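Local structure of amidohydrolase 3 domain-containing protein (Pyrococcus furiosus, 3ICJ) at residues H397-D402 with Y418-L423; E412-A417 with Y453-G458; L183-S188 with E204-I209. The protein is an uncharacterized zinc-dependent hydrolase of the amidohydrolase family that probably cleaves carbon-nitrogen bonds other than peptide bonds. All blocks are in the same frame, centred on the assembly; numbering follows the deposited sequence.

Contact 1. Residues H397-D402 with Y418-L423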
ATOM      1  N   HIS A 397      -4.585   2.513 -10.232  1.00 41.71           N
ATOM      2  CA  HIS A 397      -4.845   3.948 -10.237  1.00 40.44           C
ATOM      3  C   HIS A 397      -3.641   4.782 -10.717  1.00 38.78           C
ATOM      4  O   HIS A 397      -3.808   5.925 -11.103  1.00 43.19           O
ATOM      5  CB  HIS A 397      -5.409   4.457  -8.890  1.00 45.25           C
ATOM      6  CG  HIS A 397      -6.170   5.742  -9.022  1.00 50.11           C
ATOM      7  ND1 HIS A 397      -5.662   6.956  -8.612  1.00 52.38           N
ATOM      8  CD2 HIS A 397      -7.381   6.008  -9.574  1.00 40.65           C
ATOM      9  CE1 HIS A 397      -6.533   7.915  -8.889  1.00 51.37           C
ATOM     10  NE2 HIS A 397      -7.583   7.366  -9.473  1.00 46.49           N
ATOM     11  N   PHE A 398      -2.440   4.202 -10.726  1.00 40.74           N
ATOM     12  CA  PHE A 398      -1.254   4.855 -11.325  1.00 43.52           C
ATOM     13  C   PHE A 398      -1.535   5.224 -12.795  1.00 41.14           C
ATOM     14  O   PHE A 398      -1.022   6.214 -13.301  1.00 39.98           O
ATOM     15  CB  PHE A 398      -0.012   3.943 -11.294  1.00 45.39           C
ATOM     16  CG  PHE A 398       0.722   3.860  -9.951  1.00 46.82           C
ATOM     17  CD1 PHE A 398       0.174   4.333  -8.777  1.00 49.21           C
ATOM     18  CD2 PHE A 398       1.960   3.228  -9.893  1.00 54.57           C
ATOM     19  CE1 PHE A 398       0.867   4.227  -7.560  1.00 53.23           C
ATOM     20  CE2 PHE A 398       2.658   3.111  -8.694  1.00 60.16           C
ATOM     21  CZ  PHE A 398       2.102   3.618  -7.519  1.00 57.86           C
ATOM     22  N   ILE A 399      -2.348   4.421 -13.476  1.00 38.48           N
ATOM     23  CA  ILE A 399      -2.741   4.708 -14.862  1.00 39.27           C
ATOM     24  C   ILE A 399      -3.432   6.075 -14.991  1.00 43.37           C
ATOM     25  O   ILE A 399      -3.091   6.866 -15.881  1.00 42.05           O
ATOM     26  CB  ILE A 399      -3.617   3.585 -15.475  1.00 38.65           C
ATOM     27  CG1 ILE A 399      -2.818   2.280 -15.538  1.00 37.01           C
ATOM     28  CG2 ILE A 399      -4.079   3.979 -16.880  1.00 38.26           C
ATOM     29  CD1 ILE A 399      -3.656   1.006 -15.841  1.00 35.23           C
ATOM     30  N   VAL A 400      -4.378   6.346 -14.085  1.00 37.37           N
ATOM     31  CA  VAL A 400      -5.053   7.639 -13.977  1.00 41.71           C
ATOM     32  C   VAL A 400      -4.110   8.784 -13.544  1.00 38.55           C
ATOM     33  O   VAL A 400      -4.105   9.851 -14.156  1.00 38.82           O
ATOM     34  CB  VAL A 400      -6.264   7.551 -12.981  1.00 33.12           C
ATOM     35  CG1 VAL A 400      -6.998   8.895 -12.869  1.00 44.14           C
ATOM     36  CG2 VAL A 400      -7.238   6.475 -13.431  1.00 39.29           C
ATOM     37  N   SER A 401      -3.305   8.551 -12.510  1.00 38.66           N
ATOM     38  CA  SER A 401      -2.492   9.606 -11.879  0.50 41.92           C
ATOM     39  C   SER A 401      -1.278  10.028 -12.687  1.00 44.66           C
ATOM     40  O   SER A 401      -0.910  11.200 -12.711  1.00 46.75           O
ATOM     41  CB  SER A 401      -2.003   9.151 -10.508  0.50 41.29           C
ATOM     42  OG  SER A 401      -3.074   8.949  -9.621  0.50 36.80           O
ATOM     43  N   ASP A 402      -0.638   9.053 -13.333  1.00 45.57           N
ATOM     44  CA  ASP A 402       0.627   9.291 -14.020  1.00 40.62           C
ATOM     45  C   ASP A 402       0.419   9.629 -15.491  1.00 42.98           C
ATOM     46  O   ASP A 402       0.860   8.881 -16.370  1.00 43.88           O
ATOM     47  CB  ASP A 402       1.542   8.069 -13.878  1.00 42.38           C
ATOM     48  CG  ASP A 402       1.833   7.702 -12.422  1.00 45.03           C
ATOM     49  OD1 ASP A 402       1.433   8.437 -11.486  1.00 47.50           O
ATOM     50  OD2 ASP A 402       2.517   6.678 -12.221  1.00 45.66           O
ATOM     51  N   TYR A 418       2.313  -0.451 -17.114  1.00 40.97           N
ATOM     52  CA  TYR A 418       1.081  -0.899 -16.428  1.00 37.28           C
ATOM     53  C   TYR A 418       0.312  -1.948 -17.220  1.00 40.35           C
ATOM     54  O   TYR A 418      -0.894  -1.810 -17.522  1.00 38.85           O
ATOM     55  CB  TYR A 418       0.190   0.296 -16.018  1.00 36.39           C
ATOM     56  CG  TYR A 418       0.939   1.358 -15.234  1.00 31.59           C
ATOM     57  CD1 TYR A 418       1.689   1.020 -14.093  1.00 36.12           C
ATOM     58  CD2 TYR A 418       0.913   2.695 -15.631  1.00 33.79           C
ATOM     59  CE1 TYR A 418       2.395   2.002 -13.374  1.00 43.15           C
ATOM     60  CE2 TYR A 418       1.608   3.686 -14.910  1.00 43.48           C
ATOM     61  CZ  TYR A 418       2.348   3.327 -13.785  1.00 46.76           C
ATOM     62  OH  TYR A 418       3.037   4.300 -13.068  1.00 45.61           O
ATOM     63  N   ARG A 419       1.045  -3.009 -17.541  1.00 36.77           N
ATOM     64  CA  ARG A 419       0.564  -4.070 -18.415  1.00 35.90           C
ATOM     65  C   ARG A 419      -0.249  -5.097 -17.620  1.00 37.76           C
ATOM     66  O   ARG A 419       0.123  -6.266 -17.532  1.00 40.21           O
ATOM     67  CB  ARG A 419       1.768  -4.731 -19.098  1.00 32.58           C
ATOM     68  CG  ARG A 419       2.532  -3.774 -19.989  1.00 39.70           C
ATOM     69  CD  ARG A 419       3.684  -4.476 -20.724  1.00 35.04           C
ATOM     70  NE  ARG A 419       3.232  -5.374 -21.788  1.00 37.43           N
ATOM     71  CZ  ARG A 419       4.061  -5.982 -22.632  1.00 35.66           C
ATOM     72  NH1 ARG A 419       5.379  -5.798 -22.522  1.00 32.59           N
ATOM     73  NH2 ARG A 419       3.591  -6.780 -23.583  1.00 38.71           N
ATOM     74  N   LEU A 420      -1.365  -4.638 -17.049  1.00 38.36           N
ATOM     75  CA  LEU A 420      -2.151  -5.404 -16.093  1.00 38.90           C
ATOM     76  C   LEU A 420      -2.645  -6.716 -16.673  1.00 36.92           C
ATOM     77  O   LEU A 420      -2.522  -7.761 -16.034  1.00 39.29           O
ATOM     78  CB  LEU A 420      -3.343  -4.574 -15.575  1.00 33.23           C
ATOM     79  CG  LEU A 420      -3.021  -3.183 -15.009  1.00 41.16           C
ATOM     80  CD1 LEU A 420      -4.269  -2.528 -14.425  1.00 36.96           C
ATOM     81  CD2 LEU A 420      -1.935  -3.246 -13.960  1.00 41.46           C
ATOM     82  N   LYS A 421      -3.195  -6.657 -17.886  1.00 37.54           N
ATOM     83  CA  LYS A 421      -3.752  -7.848 -18.522  1.00 33.36           C
ATOM     84  C   LYS A 421      -2.646  -8.872 -18.832  1.00 38.05           C
ATOM     85  O   LYS A 421      -2.790 -10.059 -18.532  1.00 42.48           O
ATOM     86  CB  LYS A 421      -4.549  -7.458 -19.777  1.00 38.57           C
ATOM     87  CG  LYS A 421      -4.978  -8.621 -20.673  1.00 40.65           C
ATOM     88  CD  LYS A 421      -6.010  -9.488 -19.980  1.00 49.99           C
ATOM     89  CE  LYS A 421      -6.646 -10.478 -20.944  1.00 57.51           C
ATOM     90  NZ  LYS A 421      -7.065 -11.697 -20.209  1.00 63.97           N
ATOM     91  N   THR A 422      -1.539  -8.398 -19.397  1.00 37.92           N
ATOM     92  CA  THR A 422      -0.423  -9.264 -19.761  1.00 37.13           C
ATOM     93  C   THR A 422       0.206  -9.908 -18.526  1.00 36.12           C
ATOM     94  O   THR A 422       0.331 -11.131 -18.463  1.00 35.55           O
ATOM     95  CB  THR A 422       0.631  -8.500 -20.575  1.00 37.22           C
ATOM     96  OG1 THR A 422       0.032  -8.043 -21.780  1.00 37.18           O
ATOM     97  CG2 THR A 422       1.824  -9.396 -20.953  1.00 37.32           C
ATOM     98  N   LEU A 423       0.571  -9.091 -17.540  1.00 33.97           N
ATOM     99  CA  LEU A 423       1.139  -9.615 -16.306  1.00 36.50           C
ATOM    100  C   LEU A 423       0.247 -10.627 -15.568  1.00 37.52           C
ATOM    101  O   LEU A 423       0.725 -11.670 -15.120  1.00 36.99           O
ATOM    102  CB  LEU A 423       1.590  -8.475 -15.377  1.00 33.97           C
ATOM    103  CG  LEU A 423       2.672  -7.507 -15.881  1.00 38.02           C
ATOM    104  CD1 LEU A 423       2.814  -6.356 -14.891  1.00 34.59           C
ATOM    105  CD2 LEU A 423       4.015  -8.197 -16.119  1.00 36.39           C
TER
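Tyr418 donates its phenol proton to Asp402, with OH 2.6 Å from OD2. The oxygen is met on its anti side, 18° out of the carboxylate plane, and the carboxylate and ring planes are turned 52° apart. Asp402 is the first residue beyond helix 398-401, and its side chain crosses that of Tyr418 at about a right angle. A tyrosine suits this place because it carries a hydroxyl to the acid while its ring stays among hydrocarbon.

The ring itself is held by a CH-pi contact: CB of Phe398 stands over one face, 4.0 Å from the centroid of the Tyr418 ring. The two aromatic rings meet obliquely, with CE1 of Tyr418 at the edge of the Phe398 ring. The side chain of Phe398 reaches close to those of the zinc ligands His373 and Asp434, which places it in the second shell of the zinc site of this amidohydrolase-family protein, with Tyr418 packed against it.

Purely apolar contacts complete the join. With CG1 of Ile399 anti to the carbonyl carbon (chi1 -63°), this branch runs alongside the tyrosine stem, 3.6 Å from CB of Tyr418. Beyond it, CD1 of Ile399 meets CD1 of Leu420 tip to tip at 3.9 Å.

Contact 2. Residues E412-A417 with Y453-G458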
ATOM      1  N   GLU A 412       7.205   4.712 -27.537  1.00 36.62           N
ATOM      2  CA  GLU A 412       7.574   3.290 -27.660  1.00 37.32           C
ATOM      3  C   GLU A 412       7.667   2.609 -26.290  1.00 38.34           C
ATOM      4  O   GLU A 412       7.097   1.539 -26.086  1.00 40.47           O
ATOM      5  CB  GLU A 412       8.877   3.091 -28.456  1.00 41.95           C
ATOM      6  CG  GLU A 412       8.809   3.459 -29.945  1.00 61.13           C
ATOM      7  CD  GLU A 412       7.678   2.766 -30.709  1.00 67.85           C
ATOM      8  OE1 GLU A 412       7.485   1.538 -30.552  1.00 64.44           O
ATOM      9  OE2 GLU A 412       6.984   3.462 -31.481  1.00 68.66           O
ATOM     10  N   ARG A 413       8.346   3.246 -25.333  1.00 33.91           N
ATOM     11  CA  ARG A 413       8.513   2.634 -24.010  1.00 33.32           C
ATOM     12  C   ARG A 413       7.237   2.719 -23.166  1.00 37.31           C
ATOM     13  O   ARG A 413       7.074   1.977 -22.210  1.00 37.72           O
ATOM     14  CB  ARG A 413       9.701   3.259 -23.275  1.00 34.93           C
ATOM     15  CG  ARG A 413      11.035   3.031 -23.975  1.00 35.93           C
ATOM     16  CD  ARG A 413      12.180   3.498 -23.104  1.00 31.87           C
ATOM     17  NE  ARG A 413      12.231   4.961 -23.014  1.00 32.19           N
ATOM     18  CZ  ARG A 413      13.175   5.617 -22.354  1.00 29.65           C
ATOM     19  NH1 ARG A 413      14.132   4.928 -21.735  1.00 33.23           N
ATOM     20  NH2 ARG A 413      13.177   6.951 -22.315  1.00 37.01           N
ATOM     21  N   ALA A 414       6.325   3.613 -23.541  1.00 31.56           N
ATOM     22  CA  ALA A 414       5.008   3.714 -22.886  1.00 31.49           C
ATOM     23  C   ALA A 414       4.172   2.449 -23.088  1.00 34.78           C
ATOM     24  O   ALA A 414       3.271   2.149 -22.290  1.00 33.55           O
ATOM     25  CB  ALA A 414       4.270   4.932 -23.401  1.00 30.66           C
ATOM     26  N   LYS A 415       4.483   1.692 -24.142  1.00 32.07           N
ATOM     27  CA  LYS A 415       3.896   0.366 -24.352  1.00 35.19           C
ATOM     28  C   LYS A 415       4.254  -0.649 -23.243  1.00 36.29           C
ATOM     29  O   LYS A 415       3.550  -1.643 -23.038  1.00 36.84           O
ATOM     30  CB  LYS A 415       4.300  -0.190 -25.727  1.00 30.44           C
ATOM     31  CG  LYS A 415       3.728   0.595 -26.941  1.00 32.21           C
ATOM     32  CD  LYS A 415       4.392   0.133 -28.242  1.00 36.49           C
ATOM     33  CE  LYS A 415       3.875   0.955 -29.431  1.00 42.19           C
ATOM     34  NZ  LYS A 415       4.742   0.754 -30.617  1.00 41.18           N
ATOM     35  N   TRP A 416       5.334  -0.382 -22.524  1.00 34.68           N
ATOM     36  CA  TRP A 416       5.748  -1.246 -21.418  1.00 36.58           C
ATOM     37  C   TRP A 416       4.959  -0.990 -20.135  1.00 36.57           C
ATOM     38  O   TRP A 416       5.035  -1.775 -19.189  1.00 35.07           O
ATOM     39  CB  TRP A 416       7.244  -1.042 -21.121  1.00 38.68           C
ATOM     40  CG  TRP A 416       8.189  -1.331 -22.293  1.00 33.20           C
ATOM     41  CD1 TRP A 416       7.921  -2.068 -23.419  1.00 40.69           C
ATOM     42  CD2 TRP A 416       9.566  -0.915 -22.405  1.00 33.67           C
ATOM     43  NE1 TRP A 416       9.035  -2.111 -24.233  1.00 36.14           N
ATOM     44  CE2 TRP A 416      10.059  -1.424 -23.630  1.00 35.08           C
ATOM     45  CE3 TRP A 416      10.430  -0.169 -21.580  1.00 38.95           C
ATOM     46  CZ2 TRP A 416      11.382  -1.203 -24.066  1.00 39.18           C
ATOM     47  CZ3 TRP A 416      11.753   0.050 -22.014  1.00 38.28           C
ATOM     48  CH2 TRP A 416      12.207  -0.463 -23.251  1.00 36.98           C
ATOM     49  N   ALA A 417       4.204   0.103 -20.097  1.00 32.15           N
ATOM     50  CA  ALA A 417       3.662   0.599 -18.835  1.00 36.65           C
ATOM     51  C   ALA A 417       2.355  -0.042 -18.390  1.00 41.45           C
ATOM     52  O   ALA A 417       1.408  -0.120 -19.176  1.00 37.88           O
ATOM     53  CB  ALA A 417       3.503   2.119 -18.880  1.00 35.61           C
ATOM     54  N   TYR A 453      -6.162   2.882 -19.715  1.00 37.93           N
ATOM     55  CA  TYR A 453      -4.919   2.288 -20.235  1.00 33.21           C
ATOM     56  C   TYR A 453      -3.902   3.414 -20.483  1.00 37.56           C
ATOM     57  O   TYR A 453      -4.284   4.577 -20.637  1.00 37.94           O
ATOM     58  CB  TYR A 453      -5.205   1.503 -21.532  1.00 30.16           C
ATOM     59  CG  TYR A 453      -6.020   2.290 -22.524  1.00 27.96           C
ATOM     60  CD1 TYR A 453      -5.410   3.192 -23.389  1.00 34.78           C
ATOM     61  CD2 TYR A 453      -7.420   2.176 -22.566  1.00 31.32           C
ATOM     62  CE1 TYR A 453      -6.153   3.954 -24.265  1.00 26.49           C
ATOM     63  CE2 TYR A 453      -8.171   2.933 -23.468  1.00 29.04           C
ATOM     64  CZ  TYR A 453      -7.515   3.816 -24.311  1.00 32.07           C
ATOM     65  OH  TYR A 453      -8.221   4.580 -25.217  1.00 34.64           O
ATOM     66  N   VAL A 454      -2.612   3.084 -20.530  1.00 37.36           N
ATOM     67  CA  VAL A 454      -1.605   4.090 -20.853  1.00 32.95           C
ATOM     68  C   VAL A 454      -1.657   4.416 -22.342  1.00 39.03           C
ATOM     69  O   VAL A 454      -1.948   5.560 -22.724  1.00 33.29           O
ATOM     70  CB  VAL A 454      -0.193   3.679 -20.387  1.00 37.11           C
ATOM     71  CG1 VAL A 454       0.835   4.732 -20.784  1.00 36.09           C
ATOM     72  CG2 VAL A 454      -0.193   3.469 -18.875  1.00 36.32           C
ATOM     73  N   VAL A 455      -1.392   3.400 -23.167  1.00 33.29           N
ATOM     74  CA  VAL A 455      -1.493   3.498 -24.626  1.00 39.69           C
ATOM     75  C   VAL A 455      -2.230   2.313 -25.265  1.00 36.05           C
ATOM     76  O   VAL A 455      -2.874   2.486 -26.298  1.00 37.78           O
ATOM     77  CB  VAL A 455      -0.102   3.631 -25.314  1.00 39.23           C
ATOM     78  CG1 VAL A 455       0.449   5.047 -25.136  1.00 37.33           C
ATOM     79  CG2 VAL A 455       0.876   2.573 -24.799  1.00 32.17           C
ATOM     80  N   ASP A 456      -2.160   1.127 -24.646  1.00 30.40           N
ATOM     81  CA  ASP A 456      -2.745  -0.070 -25.257  1.00 33.28           C
ATOM     82  C   ASP A 456      -4.048  -0.489 -24.586  1.00 34.12           C
ATOM     83  O   ASP A 456      -4.031  -1.001 -23.446  1.00 34.77           O
ATOM     84  CB  ASP A 456      -1.724  -1.226 -25.255  1.00 34.86           C
ATOM     85  CG  ASP A 456      -2.266  -2.515 -25.901  1.00 41.01           C
ATOM     86  OD1 ASP A 456      -3.334  -2.517 -26.571  1.00 34.12           O
ATOM     87  OD2 ASP A 456      -1.599  -3.541 -25.729  1.00 45.42           O
ATOM     88  N   PRO A 457      -5.196  -0.304 -25.293  1.00 33.58           N
ATOM     89  CA  PRO A 457      -6.465  -0.682 -24.667  1.00 33.62           C
ATOM     90  C   PRO A 457      -6.553  -2.177 -24.358  1.00 31.52           C
ATOM     91  O   PRO A 457      -7.328  -2.574 -23.493  1.00 33.13           O
ATOM     92  CB  PRO A 457      -7.506  -0.282 -25.702  1.00 32.58           C
ATOM     93  CG  PRO A 457      -6.816   0.749 -26.562  1.00 34.49           C
ATOM     94  CD  PRO A 457      -5.405   0.309 -26.616  1.00 29.03           C
ATOM     95  N   GLY A 458      -5.731  -2.971 -25.043  1.00 34.93           N
ATOM     96  CA  GLY A 458      -5.543  -4.407 -24.765  1.00 36.10           C
ATOM     97  C   GLY A 458      -5.043  -4.739 -23.362  1.00 36.17           C
ATOM     98  O   GLY A 458      -5.118  -5.897 -22.940  1.00 37.50           O
TER
HETATM   99  O   HOH W   1      -2.033   0.170 -19.382  1.00 40.46           O
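Two pieces of chain meet here on the periphery of the amidohydrolase domain: the end of helix 405-413 with the residues after it (412-417), and the loop 453-458 between helices 442-451 and 463-477. Val454 and Val455 face 412-417, each through both methyl groups. CG2 of Val454 packs against CB of Ala417 at 3.9 Å, while its CG1, anti to the backbone N (chi1 178°), sits between the two alanines, 3.9 Å from the carbonyl O of Ala414 and also close to CB of Ala417. Val455 covers the neighbouring part of 412-417: its CG2 lies 3.5 Å from the carbonyl O of Ala414, and CG1 approaches CB of the same alanine. Small alanines suit the two inward positions because they let the valines come close to the backbone. Lys415 instead crosses Val455 at about a right angle, lending the aliphatic CG to the contact, while its extended chain carries NZ to a salt bridge with OE1 of Glu412 at 2.9 Å. Ile405 and Tyr418 also touch Val454. Replacing this valine by an alanine removes both methyls and would probably open a gap beside Ala417 and Ala414, leaving the loop less closely fitted to 412-417. Within the loop, Asp456 forms an Asx turn, its OD1 accepting from N of Gly458 at 2.9 Å from above the carboxylate plane. No direct hydrogen bond joins the two segments; a water accepts from N of Val454 at 3.2 Å and makes only a weak bond to the carbonyl O of Ala417. The union thus rests on the fit of branched and small apolar side chains, with the ion pair of Lys415 and Glu412 lying within 412-417, and with little directional bonding to fix the loop against it.

Contact 3. Residues L183-S188 with E204-I209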
ATOM      1  N   LEU A 183      14.496  18.938  15.534  1.00 37.93           N
ATOM      2  CA  LEU A 183      15.203  18.284  14.424  1.00 39.27           C
ATOM      3  C   LEU A 183      16.724  18.336  14.528  1.00 40.62           C
ATOM      4  O   LEU A 183      17.391  17.343  14.237  1.00 40.64           O
ATOM      5  CB  LEU A 183      14.744  18.836  13.061  1.00 37.77           C
ATOM      6  CG  LEU A 183      13.363  18.414  12.534  1.00 46.36           C
ATOM      7  CD1 LEU A 183      13.135  19.010  11.167  1.00 35.64           C
ATOM      8  CD2 LEU A 183      13.227  16.907  12.431  1.00 43.83           C
ATOM      9  N   ASN A 184      17.261  19.488  14.931  1.00 41.45           N
ATOM     10  CA  ASN A 184      18.705  19.711  14.976  1.00 42.91           C
ATOM     11  C   ASN A 184      19.445  19.386  13.669  1.00 43.99           C
ATOM     12  O   ASN A 184      20.481  18.717  13.689  1.00 42.18           O
ATOM     13  CB  ASN A 184      19.336  18.967  16.160  1.00 48.14           C
ATOM     14  CG  ASN A 184      19.609  19.877  17.325  1.00 59.18           C
ATOM     15  OD1 ASN A 184      20.753  20.019  17.750  1.00 67.21           O
ATOM     16  ND2 ASN A 184      18.565  20.529  17.832  1.00 64.82           N
ATOM     17  N   LEU A 185      18.896  19.853  12.544  1.00 36.66           N
ATOM     18  CA  LEU A 185      19.491  19.634  11.220  1.00 39.79           C
ATOM     19  C   LEU A 185      20.815  20.368  11.071  1.00 42.22           C
ATOM     20  O   LEU A 185      20.971  21.466  11.599  1.00 35.72           O
ATOM     21  CB  LEU A 185      18.558  20.147  10.124  1.00 42.97           C
ATOM     22  CG  LEU A 185      17.157  19.569   9.967  1.00 39.42           C
ATOM     23  CD1 LEU A 185      16.406  20.467   9.003  1.00 46.66           C
ATOM     24  CD2 LEU A 185      17.214  18.126   9.474  1.00 50.32           C
ATOM     25  N   LYS A 186      21.749  19.760  10.340  1.00 45.63           N
ATOM     26  CA  LYS A 186      23.039  20.384  10.031  1.00 48.47           C
ATOM     27  C   LYS A 186      22.823  21.439   8.941  1.00 47.24           C
ATOM     28  O   LYS A 186      21.929  21.270   8.105  1.00 44.39           O
ATOM     29  CB  LYS A 186      24.057  19.321   9.584  1.00 49.52           C
ATOM     30  CG  LYS A 186      24.245  18.180  10.584  1.00 54.80           C
ATOM     31  CD  LYS A 186      25.291  17.185  10.121  1.00 60.53           C
ATOM     32  CE  LYS A 186      25.293  15.959  11.015  1.00 69.12           C
ATOM     33  NZ  LYS A 186      26.553  15.180  10.841  1.00 72.89           N
ATOM     34  N   PRO A 187      23.607  22.545   8.960  1.00 48.45           N
ATOM     35  CA  PRO A 187      23.483  23.538   7.881  1.00 46.40           C
ATOM     36  C   PRO A 187      23.685  22.924   6.492  1.00 43.13           C
ATOM     37  O   PRO A 187      24.560  22.070   6.314  1.00 39.37           O
ATOM     38  CB  PRO A 187      24.610  24.536   8.188  1.00 45.36           C
ATOM     39  CG  PRO A 187      24.830  24.420   9.658  1.00 48.47           C
ATOM     40  CD  PRO A 187      24.601  22.962   9.974  1.00 50.18           C
ATOM     41  N   SER A 188      22.838  23.312   5.542  1.00 38.34           N
ATOM     42  CA  SER A 188      23.028  22.962   4.133  1.00 38.92           C
ATOM     43  C   SER A 188      22.328  23.976   3.240  1.00 39.00           C
ATOM     44  O   SER A 188      21.546  24.812   3.720  1.00 34.23           O
ATOM     45  CB  SER A 188      22.533  21.536   3.819  1.00 36.16           C
ATOM     46  OG  SER A 188      21.128  21.490   3.643  1.00 40.92           O
ATOM     47  N   GLU A 204      13.896  15.314   3.139  1.00 33.80           N
ATOM     48  CA  GLU A 204      14.027  13.857   3.293  1.00 37.09           C
ATOM     49  C   GLU A 204      14.602  13.461   4.654  1.00 32.72           C
ATOM     50  O   GLU A 204      14.062  12.581   5.316  1.00 35.80           O
ATOM     51  CB  GLU A 204      14.900  13.263   2.188  1.00 37.23           C
ATOM     52  CG  GLU A 204      14.211  13.072   0.851  1.00 52.10           C
ATOM     53  CD  GLU A 204      15.191  12.700  -0.264  1.00 66.00           C
ATOM     54  OE1 GLU A 204      16.214  12.032   0.018  1.00 69.22           O
ATOM     55  OE2 GLU A 204      14.940  13.081  -1.429  1.00 66.93           O
ATOM     56  N   GLU A 205      15.690  14.117   5.060  1.00 39.81           N
ATOM     57  CA  GLU A 205      16.299  13.930   6.388  1.00 40.07           C
ATOM     58  C   GLU A 205      15.368  14.355   7.545  1.00 39.92           C
ATOM     59  O   GLU A 205      15.305  13.665   8.567  1.00 37.11           O
ATOM     60  CB  GLU A 205      17.661  14.648   6.460  1.00 38.57           C
ATOM     61  CG  GLU A 205      18.249  14.884   7.860  1.00 44.02           C
ATOM     62  CD  GLU A 205      19.063  13.709   8.424  1.00 57.42           C
ATOM     63  OE1 GLU A 205      19.953  13.975   9.261  1.00 62.09           O
ATOM     64  OE2 GLU A 205      18.830  12.533   8.052  1.00 56.31           O
ATOM     65  N   SER A 206      14.652  15.469   7.372  1.00 38.57           N
ATOM     66  CA  SER A 206      13.612  15.904   8.320  1.00 36.59           C
ATOM     67  C   SER A 206      12.566  14.818   8.553  1.00 36.07           C
ATOM     68  O   SER A 206      12.240  14.533   9.704  1.00 33.02           O
ATOM     69  CB  SER A 206      12.892  17.180   7.853  1.00 35.30           C
ATOM     70  OG  SER A 206      13.745  18.309   7.890  1.00 41.90           O
ATOM     71  N   ARG A 207      12.067  14.239   7.468  1.00 37.14           N
ATOM     72  CA  ARG A 207      11.110  13.149   7.509  1.00 33.85           C
ATOM     73  C   ARG A 207      11.690  11.969   8.275  1.00 37.51           C
ATOM     74  O   ARG A 207      11.033  11.397   9.112  1.00 34.13           O
ATOM     75  CB  ARG A 207      10.793  12.683   6.094  1.00 45.79           C
ATOM     76  CG  ARG A 207       9.725  13.436   5.357  1.00 48.99           C
ATOM     77  CD  ARG A 207       9.261  12.586   4.181  1.00 64.81           C
ATOM     78  NE  ARG A 207       8.634  13.316   3.088  1.00 71.41           N
ATOM     79  CZ  ARG A 207       9.243  13.640   1.953  1.00 80.91           C
ATOM     80  NH1 ARG A 207      10.522  13.344   1.765  1.00 83.64           N
ATOM     81  NH2 ARG A 207       8.576  14.281   1.000  1.00 78.37           N
ATOM     82  N   LYS A 208      12.923  11.605   7.958  1.00 35.57           N
ATOM     83  CA  LYS A 208      13.598  10.459   8.572  1.00 33.73           C
ATOM     84  C   LYS A 208      13.694  10.653  10.089  1.00 35.95           C
ATOM     85  O   LYS A 208      13.369   9.734  10.848  1.00 31.81           O
ATOM     86  CB  LYS A 208      14.982  10.251   7.948  1.00 33.75           C
ATOM     87  CG  LYS A 208      15.804   9.101   8.539  1.00 35.36           C
ATOM     88  CD  LYS A 208      17.268   9.175   8.104  1.00 49.49           C
ATOM     89  CE  LYS A 208      17.593   8.157   7.032  1.00 51.80           C
ATOM     90  NZ  LYS A 208      17.890   6.835   7.654  1.00 53.31           N
ATOM     91  N   ILE A 209      14.105  11.857  10.514  1.00 34.08           N
ATOM     92  CA  ILE A 209      14.242  12.181  11.938  1.00 36.90           C
ATOM     93  C   ILE A 209      12.876  12.180  12.646  1.00 34.89           C
ATOM     94  O   ILE A 209      12.737  11.643  13.749  1.00 37.75           O
ATOM     95  CB  ILE A 209      15.014  13.520  12.176  1.00 35.86           C
ATOM     96  CG1 ILE A 209      16.485  13.383  11.744  1.00 37.90           C
ATOM     97  CG2 ILE A 209      14.970  13.905  13.644  1.00 33.31           C
ATOM     98  CD1 ILE A 209      17.216  14.724  11.530  1.00 38.58           C
TER
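Leu183 and Leu185 both hold CG anti to the carbonyl carbon (chi1 -74° and -60°), and this brings their methyl groups up to Ser206 and Ile209 on one side of helix 200-214. CD2 of Leu183 meets CG2 of Ile209 at 3.7 Å, the two side chains crossing obliquely. The other methyl, CD1, lies 3.4 Å from OG of Ser206. Leu185 comes to the same hydroxyl from two residues farther along the chain, with its CD1 3.6 Å from OG of Ser206, while its CD2 packs 4.0 Å from CD1 of Ile209. Ser206 and Ile209 are three residues apart, nearly one helical turn, so neighbouring positions on the helix receive both leucines. Branched hydrocarbon suits this role because each leucine offers two methyls to two different residues.

Serine suits the position between them because it is small and can satisfy its own hydroxyl: OG is hydrogen-bonded to the carbonyl O of Ala202 in the preceding turn of its helix. The leucine methyls therefore lie against a polar atom that already has a partner.

At the outer margin, Glu205 contributes the aliphatic part of its side chain, with CG 3.8 Å from CD2 of Leu185. The two side chains slide past each other in opposite directions. A long acid fits such an exposed position, since its methylenes can line the leucine while the carboxylate stays beyond the apolar contact.

Asn184, with positive phi, ends helix 177-183 and turns the chain into the loop that carries Leu185 toward strand 191-192. Ile210 and Ile214 of helix 200-214 also touch Leu183. The whole corner packs beside a mixed sheet distant from the zinc site: Met175 of strand 172-175 touches Leu183 and Ser206, and Val198 of strand 197-199 touches Leu185 and Ser206.

In the fold
Along the chain, contact 3 closes before the other two open, whereas contacts 1 and 2 interlock, their segments alternating in the order 397-402, 412-417, 418-423, 453-458. These two have centres about 9 Å apart and touch directly, CD2 of Tyr418 lying 3.5 Å from CG2 of Val454. Helices 398-401, 405-413 and 420-426 follow one another here. Contact 1 is buried, with Phe398 near the zinc ligands; contact 2 is partly buried, its centre about 23 Å from that of the chain against 15 Å. Contact 3, centred about 35 Å from contact 1, joins the end of helix 177-183 and the loop after it to helix 200-214, away from the metal site.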